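PDB 3L2H: putative sugar phosphate isomerase from Acidithiobacillus ferrooxidans, which probably binds a metal ion through its cupin domain and may act as a sugar phosphate isomerase, although its substrate is not established. Local coordinates for residues 135-139 with 148-153. Sequence-based numbering, arbitrary orientation.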
ATOM      1  N   HIS B 135     -25.839   4.071  14.678  1.00 15.42           N
ATOM      2  CA  HIS B 135     -24.941   4.835  15.549  1.00 16.52           C
ATOM      3  C   HIS B 135     -23.657   4.048  15.843  1.00 16.11           C
ATOM      4  O   HIS B 135     -23.153   4.058  16.972  1.00 16.84           O
ATOM      5  CB  HIS B 135     -25.694   5.218  16.840  1.00 17.12           C
ATOM      6  CG  HIS B 135     -25.166   6.415  17.540  1.00 18.54           C
ATOM      7  ND1 HIS B 135     -24.687   6.365  18.841  1.00 20.06           N
ATOM      8  CD2 HIS B 135     -25.028   7.697  17.134  1.00 20.15           C
ATOM      9  CE1 HIS B 135     -24.322   7.584  19.209  1.00 20.87           C
ATOM     10  NE2 HIS B 135     -24.488   8.406  18.187  1.00 19.17           N
ATOM     11  N   LYS B 136     -23.133   3.372  14.819  1.00 15.63           N
ATOM     12  CA  LYS B 136     -21.927   2.562  14.967  1.00 15.83           C
ATOM     13  C   LYS B 136     -20.876   2.832  13.889  1.00 15.25           C
ATOM     14  O   LYS B 136     -21.207   3.090  12.749  1.00 14.86           O
ATOM     15  CB  LYS B 136     -22.286   1.063  14.934  1.00 17.08           C
ATOM     16  CG  LYS B 136     -23.085   0.588  16.169  1.00 18.19           C
ATOM     17  CD  LYS B 136     -23.556  -0.771  15.983  1.00 20.20           C
ATOM     18  CE  LYS B 136     -24.677  -1.166  17.007  1.00 21.48           C
ATOM     19  NZ  LYS B 136     -24.397  -0.674  18.363  1.00 19.14           N
ATOM     20  N   ARG B 137     -19.621   2.699  14.287  1.00 14.84           N
ATOM     21  CA  ARG B 137     -18.488   2.784  13.396  1.00 15.81           C
ATOM     22  C   ARG B 137     -17.748   1.469  13.519  1.00 16.17           C
ATOM     23  O   ARG B 137     -17.471   1.008  14.634  1.00 16.12           O
ATOM     24  CB  ARG B 137     -17.564   3.936  13.773  1.00 16.05           C
ATOM     25  CG  ARG B 137     -16.281   3.992  12.918  1.00 17.17           C
ATOM     26  CD  ARG B 137     -15.593   5.348  13.007  1.00 16.95           C
ATOM     27  NE  ARG B 137     -16.301   6.332  12.214  1.00 17.69           N
ATOM     28  CZ  ARG B 137     -15.921   7.595  12.092  1.00 17.75           C
ATOM     29  NH1 ARG B 137     -14.812   8.026  12.702  1.00 18.89           N
ATOM     30  NH2 ARG B 137     -16.617   8.426  11.346  1.00 18.09           N
ATOM     31  N   LEU B 138     -17.430   0.880  12.372  1.00 15.43           N
ATOM     32  CA  LEU B 138     -16.616  -0.333  12.322  1.00 16.13           C
ATOM     33  C   LEU B 138     -15.195  -0.012  11.834  1.00 16.59           C
ATOM     34  O   LEU B 138     -15.049   0.565  10.789  1.00 16.67           O
ATOM     35  CB  LEU B 138     -17.222  -1.325  11.364  1.00 17.21           C
ATOM     36  CG  LEU B 138     -16.398  -2.578  11.042  1.00 18.07           C
ATOM     37  CD1 LEU B 138     -16.287  -3.477  12.242  1.00 17.45           C
ATOM     38  CD2 LEU B 138     -17.027  -3.311   9.843  1.00 18.17           C
ATOM     39  N   TYR B 139     -14.181  -0.422  12.594  1.00 16.30           N
ATOM     40  CA  TYR B 139     -12.813  -0.276  12.195  1.00 15.70           C
ATOM     41  C   TYR B 139     -12.379  -1.691  11.865  1.00 16.52           C
ATOM     42  O   TYR B 139     -12.479  -2.570  12.730  1.00 16.40           O
ATOM     43  CB  TYR B 139     -11.969   0.247  13.333  1.00 15.41           C
ATOM     44  CG  TYR B 139     -12.363   1.580  13.902  1.00 15.15           C
ATOM     45  CD1 TYR B 139     -11.860   2.763  13.383  1.00 15.32           C
ATOM     46  CD2 TYR B 139     -13.217   1.649  14.994  1.00 15.00           C
ATOM     47  CE1 TYR B 139     -12.244   4.009  13.962  1.00 15.03           C
ATOM     48  CE2 TYR B 139     -13.612   2.835  15.531  1.00 14.79           C
ATOM     49  CZ  TYR B 139     -13.082   4.027  15.029  1.00 14.76           C
ATOM     50  OH  TYR B 139     -13.469   5.184  15.632  1.00 14.66           O
ATOM     51  N   VAL B 148     -17.760   0.064  17.383  1.00 14.29           N
ATOM     52  CA  VAL B 148     -17.797   1.064  18.432  1.00 14.12           C
ATOM     53  C   VAL B 148     -18.997   1.959  18.289  1.00 13.73           C
ATOM     54  O   VAL B 148     -19.326   2.392  17.198  1.00 14.58           O
ATOM     55  CB  VAL B 148     -16.518   1.928  18.427  1.00 14.23           C
ATOM     56  CG1 VAL B 148     -16.524   2.905  19.593  1.00 14.12           C
ATOM     57  CG2 VAL B 148     -15.252   1.029  18.487  1.00 14.03           C
ATOM     58  N   ASP B 149     -19.717   2.167  19.383  1.00 14.04           N
ATOM     59  CA  ASP B 149     -20.831   3.111  19.350  1.00 13.96           C
ATOM     60  C   ASP B 149     -20.276   4.501  19.073  1.00 13.71           C
ATOM     61  O   ASP B 149     -19.251   4.877  19.591  1.00 13.70           O
ATOM     62  CB  ASP B 149     -21.577   3.147  20.674  1.00 14.44           C
ATOM     63  CG  ASP B 149     -22.777   4.123  20.644  1.00 15.49           C
ATOM     64  OD1 ASP B 149     -23.850   3.707  20.168  1.00 17.46           O
ATOM     65  OD2 ASP B 149     -22.646   5.284  21.144  1.00 16.12           O
HETATM   66  N   MSE B 150     -20.973   5.291  18.278  1.00 14.44           N
HETATM   67  CA  MSE B 150     -20.387   6.547  17.857  1.00 14.85           C
HETATM   68  C   MSE B 150     -20.166   7.538  19.014  1.00 14.95           C
HETATM   69  O   MSE B 150     -19.228   8.342  18.968  1.00 14.99           O
HETATM   70  CB  MSE B 150     -21.232   7.156  16.729  1.00 14.78           C
HETATM   71  CG  MSE B 150     -20.968   6.510  15.335  1.00 15.02           C
HETATM   72 SE   MSE B 150     -22.267   7.306  14.099  0.75 15.92          SE
HETATM   73  CE  MSE B 150     -21.602   6.448  12.477  1.00 15.80           C
ATOM     74  N   ALA B 151     -20.972   7.465  20.059  1.00 15.26           N
ATOM     75  CA  ALA B 151     -20.801   8.320  21.207  1.00 16.16           C
ATOM     76  C   ALA B 151     -19.559   7.993  22.037  1.00 16.56           C
ATOM     77  O   ALA B 151     -19.139   8.812  22.854  1.00 16.97           O
ATOM     78  CB  ALA B 151     -22.078   8.271  22.115  1.00 16.05           C
ATOM     79  N   ASP B 152     -18.978   6.804  21.819  1.00 15.90           N
ATOM     80  CA  ASP B 152     -17.803   6.338  22.559  1.00 15.53           C
ATOM     81  C   ASP B 152     -16.492   6.654  21.841  1.00 16.52           C
ATOM     82  O   ASP B 152     -15.416   6.151  22.225  1.00 17.00           O
ATOM     83  CB  ASP B 152     -17.913   4.837  22.805  1.00 15.22           C
ATOM     84  CG  ASP B 152     -19.053   4.490  23.735  1.00 14.82           C
ATOM     85  OD1 ASP B 152     -19.387   5.363  24.583  1.00 13.92           O
ATOM     86  OD2 ASP B 152     -19.565   3.353  23.643  1.00 15.08           O
ATOM     87  N   ILE B 153     -16.575   7.480  20.798  1.00 16.76           N
ATOM     88  CA  ILE B 153     -15.406   7.813  20.018  1.00 16.96           C
ATOM     89  C   ILE B 153     -14.998   9.247  20.330  1.00 17.32           C
ATOM     90  O   ILE B 153     -15.758  10.194  20.102  1.00 16.55           O
ATOM     91  CB  ILE B 153     -15.649   7.653  18.507  1.00 17.28           C
ATOM     92  CG1 ILE B 153     -16.117   6.239  18.181  1.00 16.99           C
ATOM     93  CG2 ILE B 153     -14.390   7.999  17.691  1.00 17.03           C
ATOM     94  CD1 ILE B 153     -16.661   6.160  16.718  1.00 17.67           C
TER
HETATM   95  O   HOH W   1     -25.106   1.871  18.775  1.00 14.39           O
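His135 ND1 donates to Asp149 OD1 at 3.1 Å with a 158° angle at hydrogen, meeting the carboxylate from above its plane; the ring and carboxylate planes stand 61° apart. The other oxygen, Asp149 OD2, accepts from Ala151 N at 3.0 Å, an Asx turn that ties the carboxylate to the backbone where strand 144-149 gives way to a 3-10 turn. A water links Asp149 OD1 to Lys136 NZ. An alanine in place of Asp149 would probably leave ND1 of the imidazole without its acceptor and its rotation less restrained. Arg137 N to Val148 O and Val148 N to Arg137 O, both 2.9 Å, make the hydrogen-bonded pair of an antiparallel hairpin; beyond the last strand pair, Lys136 with Asp149, Met150 N donates to His135 O at 2.8 Å from above the carbonyl plane. The hairpin's sheet continues into the second subunit through Val148. Met150, a selenomethionine, has CB over one His135 face, 3.8 Å from the centroid (CH-pi); with CG anti to its carbonyl carbon (chi1 -79°), the extended chain carries CE to 3.4 Å from Lys136 O. Ile153 CD1 packs against Arg137 CB and Tyr139 OH, which is hydrogen-bonded to Asn146 of the second subunit, while Val148 CG2 meets the Tyr139 ring edge at CE2 (3.8 Å).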